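Local structure of CRISPR system Cmr subunit Cmr5 (Thermus thermophilus HB8, 2ZOP) at residues R25-D30 and K56-A61; M31-P36 and W103-A108. The protein probably serves as a subunit of the Cmr ribonucleoprotein complex of type III-B CRISPR immunity against viruses and other mobile genetic elements. All coordinates share one frame; numbering follows the deposited sequence.

How the contacts relate
Both contacts use helix 25-42, each with a different partner helix. Contact 1 joins its first turns (25-30) to the start of helix 57-69. It lies at the surface and is mixed in character: charged chains, a histidine, a water and a sulfate lie beside a small apolar patch. Contact 2 joins the next turns (31-36) to 103-108 on helix 87-111. It is a buried contact and almost wholly aliphatic. The first helix pair runs at an acute angle, the second closer to antiparallel. The contacts touch each other: His59 of contact 1 packs on Met31, and Tyr28 on Phe104. Their segments alternate along the chain.

Contact 1: residues R25-D30 and K56-A61; sequences RGEYRD and KEAHKA. With SO4 (sulfate ion), chain G.
Within the two segments, sulfate O2 accepts two hydrogen bonds. His59 ND1 donates to sulfate O2 at 2.8 Å, and the backbone N of Lys56, at the N-cap of helix 57-69, donates to the same oxygen. Both are fairly straight (157° and 158°). The Lys56 chain bends at chi4, so that NZ donates a hydrogen bond to sulfate O4 at 3.1 Å. Gly55 N is a further donor to the ion, which probably came from the crystallisation liquor. The start of a helix and nearby basic groups would favour such an anion.

His59 bridges both sides. At its other nitrogen, NE2 shares a water with Asp30 OD2, and this water donates to the aspartate. The ring edge also lies against the Glu27 carbonyl, with His59 CD2 2.9 Å from Glu27 O. Glu27 is extended beyond CG and crosses Lys56 at about a right angle. Its OE2 lies 3.1 Å from Lys56 CD, but 4.8 Å from Lys56 NZ, so no salt bridge forms. Ala58 CB, which points toward the other segment, lies 3.7 Å from Glu27 OE1. Tyr28 CE1 approaches Ala61 CB at 4.1 Å, while the Tyr28 OH is hydrogen-bonded to Asp65 OD2.

The segment axes cross at -43°, 7.7 Å apart, and small alanines line the approach. Helix 25-42 thus lies against the first turn of helix 57-69, and Tyr28 extends on to helix 4-19.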
loop_
_atom_site.group_PDB
_atom_site.type_symbol
_atom_site.label_atom_id
_atom_site.label_comp_id
_atom_site.label_asym_id
_atom_site.label_seq_id
_atom_site.Cartn_x
_atom_site.Cartn_y
_atom_site.Cartn_z
ATOM N N ARG A 25 22.106 7.172 21.212
ATOM C CA ARG A 25 22.385 6.329 20.050
ATOM C C ARG A 25 21.368 5.186 19.969
ATOM O O ARG A 25 21.086 4.666 18.890
ATOM C CB ARG A 25 23.818 5.771 20.112
ATOM C CG ARG A 25 24.073 4.786 21.246
ATOM C CD ARG A 25 25.537 4.353 21.272
ATOM N NE ARG A 25 25.802 3.415 22.362
ATOM C CZ ARG A 25 27.017 3.036 22.756
ATOM N NH1 ARG A 25 28.101 3.511 22.146
ATOM N NH2 ARG A 25 27.149 2.191 23.771
ATOM N N GLY A 26 20.818 4.802 21.118
ATOM C CA GLY A 26 19.823 3.748 21.142
ATOM C C GLY A 26 18.518 4.204 20.508
ATOM O O GLY A 26 17.821 3.426 19.859
ATOM N N GLU A 27 18.186 5.474 20.687
ATOM C CA GLU A 27 16.961 6.024 20.121
ATOM C C GLU A 27 17.156 6.235 18.621
ATOM O O GLU A 27 16.213 6.107 17.827
ATOM C CB GLU A 27 16.618 7.349 20.816
ATOM C CG GLU A 27 16.531 7.206 22.341
ATOM C CD GLU A 27 16.295 8.525 23.069
ATOM O OE1 GLU A 27 16.790 9.576 22.608
ATOM O OE2 GLU A 27 15.623 8.506 24.123
ATOM N N TYR A 28 18.392 6.560 18.252
ATOM C CA TYR A 28 18.772 6.776 16.864
ATOM C C TYR A 28 18.592 5.474 16.089
ATOM O O TYR A 28 18.081 5.466 14.964
ATOM C CB TYR A 28 20.236 7.204 16.786
ATOM C CG TYR A 28 20.691 7.632 15.409
ATOM C CD1 TYR A 28 20.541 8.948 14.981
ATOM C CD2 TYR A 28 21.299 6.723 14.547
ATOM C CE1 TYR A 28 20.995 9.352 13.724
ATOM C CE2 TYR A 28 21.752 7.112 13.293
ATOM C CZ TYR A 28 21.601 8.422 12.889
ATOM O OH TYR A 28 22.070 8.800 11.662
ATOM N N ARG A 29 19.042 4.381 16.693
ATOM C CA ARG A 29 18.935 3.056 16.094
ATOM C C ARG A 29 17.467 2.649 15.985
ATOM O O ARG A 29 17.050 2.089 14.969
ATOM C CB ARG A 29 19.705 2.024 16.942
ATOM C CG ARG A 29 19.343 0.562 16.650
ATOM C CD ARG A 29 20.273 -0.422 17.375
ATOM N NE ARG A 29 19.929 -1.813 17.076
ATOM C CZ ARG A 29 18.927 -2.469 17.650
ATOM N NH1 ARG A 29 18.177 -1.864 18.560
ATOM N NH2 ARG A 29 18.660 -3.720 17.303
ATOM N N ASP A 30 16.689 2.926 17.036
ATOM C CA ASP A 30 15.273 2.575 17.022
ATOM C C ASP A 30 14.598 3.204 15.811
ATOM O O ASP A 30 13.848 2.537 15.090
ATOM C CB ASP A 30 14.562 3.055 18.294
ATOM C CG ASP A 30 14.958 2.256 19.514
ATOM O OD1 ASP A 30 15.313 1.071 19.352
ATOM O OD2 ASP A 30 14.900 2.806 20.633
ATOM N N LYS A 56 12.117 13.615 20.548
ATOM C CA LYS A 56 13.467 13.284 20.981
ATOM C C LYS A 56 14.451 13.634 19.872
ATOM O O LYS A 56 14.253 13.274 18.701
ATOM C CB LYS A 56 13.570 11.803 21.353
ATOM C CG LYS A 56 12.858 11.438 22.666
ATOM C CD LYS A 56 13.129 9.989 23.068
ATOM C CE LYS A 56 12.479 9.634 24.412
ATOM N NZ LYS A 56 10.990 9.590 24.341
ATOM N N GLU A 57 15.500 14.354 20.256
ATOM C CA GLU A 57 16.528 14.795 19.327
ATOM C C GLU A 57 17.130 13.677 18.483
ATOM O O GLU A 57 17.290 13.844 17.286
ATOM C CB GLU A 57 17.646 15.520 20.085
ATOM C CG GLU A 57 18.331 16.610 19.270
ATOM C CD GLU A 57 19.071 16.076 18.058
ATOM O OE1 GLU A 57 20.030 15.299 18.254
ATOM O OE2 GLU A 57 18.697 16.429 16.911
ATOM N N ALA A 58 17.459 12.544 19.104
ATOM C CA ALA A 58 18.059 11.429 18.377
ATOM C C ALA A 58 17.162 10.863 17.273
ATOM O O ALA A 58 17.660 10.377 16.256
ATOM C CB ALA A 58 18.456 10.316 19.359
ATOM N N HIS A 59 15.848 10.920 17.473
ATOM C CA HIS A 59 14.901 10.412 16.482
ATOM C C HIS A 59 14.876 11.329 15.255
ATOM O O HIS A 59 14.906 10.865 14.111
ATOM C CB HIS A 59 13.502 10.317 17.095
ATOM C CG HIS A 59 13.340 9.198 18.082
ATOM N ND1 HIS A 59 12.294 9.148 18.979
ATOM C CD2 HIS A 59 14.051 8.062 18.273
ATOM C CE1 HIS A 59 12.366 8.029 19.676
ATOM N NE2 HIS A 59 13.422 7.351 19.267
ATOM N N LYS A 60 14.830 12.633 15.513
ATOM C CA LYS A 60 14.812 13.647 14.467
ATOM C C LYS A 60 16.139 13.638 13.704
ATOM O O LYS A 60 16.165 13.832 12.489
ATOM C CB LYS A 60 14.573 15.023 15.099
ATOM C CG LYS A 60 14.449 16.182 14.120
ATOM C CD LYS A 60 13.265 15.997 13.170
ATOM C CE LYS A 60 12.873 17.306 12.490
ATOM N NZ LYS A 60 12.217 18.251 13.442
ATOM N N ALA A 61 17.234 13.401 14.423
ATOM C CA ALA A 61 18.565 13.379 13.817
ATOM C C ALA A 61 18.650 12.349 12.689
ATOM O O ALA A 61 19.274 12.600 11.653
ATOM C CB ALA A 61 19.628 13.088 14.883
HETATM S S SO4 G . 9.323 10.824 20.512
HETATM O O1 SO4 G . 8.963 9.443 20.139
HETATM O O2 SO4 G . 10.638 11.187 19.936
HETATM O O3 SO4 G . 8.304 11.746 19.977
HETATM O O4 SO4 G . 9.388 10.919 21.984
HETATM O O HOH W 1 13.446 5.061 20.787
#

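Contact 2: residues M31-P36 and W103-A108; sequences MALKLP and WFKRFA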
loop_
_atom_site.group_PDB
_atom_site.type_symbol
_atom_site.label_atom_id
_atom_site.label_comp_id
_atom_site.label_asym_id
_atom_site.label_seq_id
_atom_site.Cartn_x
_atom_site.Cartn_y
_atom_site.Cartn_z
HETATM N N MSE A 31 14.875 4.488 15.588
HETATM C CA MSE A 31 14.289 5.188 14.455
HETATM C C MSE A 31 14.805 4.665 13.119
HETATM O O MSE A 31 14.053 4.581 12.153
HETATM C CB MSE A 31 14.543 6.692 14.564
HETATM C CG MSE A 31 13.348 7.423 15.139
HETATM SE SE MSE A 31 11.929 7.816 13.851
HETATM C CE MSE A 31 11.658 6.134 12.964
ATOM N N ALA A 32 16.087 4.321 13.074
ATOM C CA ALA A 32 16.697 3.792 11.860
ATOM C C ALA A 32 16.035 2.470 11.477
ATOM O O ALA A 32 15.781 2.214 10.299
ATOM C CB ALA A 32 18.204 3.580 12.072
ATOM N N LEU A 33 15.753 1.634 12.474
ATOM C CA LEU A 33 15.134 0.332 12.218
ATOM C C LEU A 33 13.656 0.426 11.843
ATOM O O LEU A 33 13.142 -0.414 11.119
ATOM C CB LEU A 33 15.291 -0.592 13.435
ATOM C CG LEU A 33 16.725 -0.957 13.847
ATOM C CD1 LEU A 33 16.699 -2.104 14.849
ATOM C CD2 LEU A 33 17.523 -1.356 12.627
ATOM N N LYS A 34 12.985 1.460 12.331
ATOM C CA LYS A 34 11.571 1.659 12.065
ATOM C C LYS A 34 11.254 2.375 10.747
ATOM O O LYS A 34 10.244 2.080 10.105
ATOM C CB LYS A 34 10.942 2.437 13.236
ATOM C CG LYS A 34 9.488 2.883 13.026
ATOM C CD LYS A 34 8.540 1.697 12.936
ATOM C CE LYS A 34 8.352 1.025 14.292
ATOM N NZ LYS A 34 7.500 -0.187 14.189
ATOM N N LEU A 35 12.121 3.292 10.325
ATOM C CA LEU A 35 11.848 4.058 9.116
ATOM C C LEU A 35 11.511 3.288 7.832
ATOM O O LEU A 35 10.523 3.603 7.166
ATOM C CB LEU A 35 12.980 5.046 8.840
ATOM C CG LEU A 35 12.681 6.025 7.699
ATOM C CD1 LEU A 35 11.358 6.749 7.966
ATOM C CD2 LEU A 35 13.840 7.027 7.564
ATOM N N PRO A 36 12.308 2.274 7.469
ATOM C CA PRO A 36 11.956 1.564 6.235
ATOM C C PRO A 36 10.520 1.053 6.283
ATOM O O PRO A 36 9.780 1.152 5.302
ATOM C CB PRO A 36 12.983 0.429 6.184
ATOM C CG PRO A 36 14.190 1.054 6.847
ATOM C CD PRO A 36 13.549 1.729 8.052
ATOM N N TRP A 103 20.051 1.348 4.409
ATOM C CA TRP A 103 21.468 1.375 4.766
ATOM C C TRP A 103 21.649 1.868 6.197
ATOM O O TRP A 103 22.454 1.324 6.946
ATOM C CB TRP A 103 22.264 2.248 3.784
ATOM C CG TRP A 103 22.452 1.578 2.457
ATOM C CD1 TRP A 103 22.038 2.039 1.244
ATOM C CD2 TRP A 103 23.057 0.296 2.215
ATOM N NE1 TRP A 103 22.340 1.126 0.261
ATOM C CE2 TRP A 103 22.965 0.047 0.826
ATOM C CE3 TRP A 103 23.664 -0.665 3.036
ATOM C CZ2 TRP A 103 23.457 -1.127 0.235
ATOM C CZ3 TRP A 103 24.157 -1.835 2.451
ATOM C CH2 TRP A 103 24.047 -2.054 1.059
ATOM N N PHE A 104 20.903 2.898 6.579
ATOM C CA PHE A 104 20.979 3.414 7.943
ATOM C C PHE A 104 20.609 2.275 8.888
ATOM O O PHE A 104 21.258 2.065 9.920
ATOM C CB PHE A 104 19.991 4.568 8.134
ATOM C CG PHE A 104 20.551 5.912 7.768
ATOM C CD1 PHE A 104 21.243 6.673 8.712
ATOM C CD2 PHE A 104 20.395 6.417 6.486
ATOM C CE1 PHE A 104 21.769 7.913 8.383
ATOM C CE2 PHE A 104 20.919 7.661 6.144
ATOM C CZ PHE A 104 21.608 8.411 7.096
ATOM N N LYS A 105 19.561 1.545 8.520
ATOM C CA LYS A 105 19.096 0.416 9.317
ATOM C C LYS A 105 20.177 -0.649 9.468
ATOM O O LYS A 105 20.477 -1.099 10.576
ATOM C CB LYS A 105 17.848 -0.198 8.673
ATOM C CG LYS A 105 17.375 -1.484 9.343
ATOM C CD LYS A 105 15.998 -1.891 8.842
ATOM C CE LYS A 105 15.579 -3.235 9.423
ATOM N NZ LYS A 105 16.443 -4.335 8.882
ATOM N N ARG A 106 20.755 -1.053 8.346
ATOM C CA ARG A 106 21.801 -2.067 8.346
ATOM C C ARG A 106 23.018 -1.671 9.179
ATOM O O ARG A 106 23.514 -2.470 9.969
ATOM C CB ARG A 106 22.223 -2.372 6.906
ATOM C CG ARG A 106 21.146 -3.124 6.131
ATOM C CD ARG A 106 21.364 -3.013 4.640
ATOM N NE ARG A 106 20.229 -3.538 3.889
ATOM C CZ ARG A 106 20.006 -3.277 2.607
ATOM N NH1 ARG A 106 20.845 -2.496 1.938
ATOM N NH2 ARG A 106 18.936 -3.779 2.001
ATOM N N PHE A 107 23.504 -0.446 9.002
ATOM C CA PHE A 107 24.656 -0.011 9.773
ATOM C C PHE A 107 24.324 0.233 11.236
ATOM O O PHE A 107 25.199 0.127 12.089
ATOM C CB PHE A 107 25.304 1.220 9.128
ATOM C CG PHE A 107 26.157 0.876 7.940
ATOM C CD1 PHE A 107 27.311 0.112 8.102
ATOM C CD2 PHE A 107 25.767 1.234 6.653
ATOM C CE1 PHE A 107 28.059 -0.301 7.002
ATOM C CE2 PHE A 107 26.510 0.825 5.542
ATOM C CZ PHE A 107 27.658 0.052 5.722
ATOM N N ALA A 108 23.067 0.550 11.536
ATOM C CA ALA A 108 22.666 0.751 12.930
ATOM C C ALA A 108 22.691 -0.608 13.637
ATOM O O ALA A 108 23.095 -0.707 14.799
ATOM C CB ALA A 108 21.258 1.363 13.014
#
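Lys105, Leu33 and Ala32 bury the most surface where helix 25-42 meets helix 87-111. This is a buried helix-helix contact, nearer antiparallel than parallel, inside the all-helical Cmr5 subunit. Lys105 contributes its hydrocarbon stem. CG is anti to the backbone N (chi1 173°), and the chain stays extended until it bends at chi4. It crosses the Leu33 side chain at about a right angle. One methyl carries this meeting: Leu33 CD2 sits 3.3 Å from Lys105 CG, a tight carbon pair. Nearer the backbone, Lys105 CB rests 3.6 Å from the Ala32 carbonyl O. Further out, Lys105 CD lies 4.0 Å from Pro36 CG, the two side chains crossing obliquely.

Ala32 points at the partner helix. Its CB lies 3.9 Å from Ala108 CB and also approaches CB and the backbone O of Phe104. Such small side chains let the axes come within 7.9 Å at a signed crossing angle of -144°. Pro36 has no N-H to give, and the helix is kinked there. The Phe104 ring leads away toward Ala12 of helix 4-19 and Leu62 of helix 57-69.

The two segments share no hydrogen bond or salt bridge. Their fit therefore rests on shape: methyls, a proline ring and the aliphatic part of a lysine.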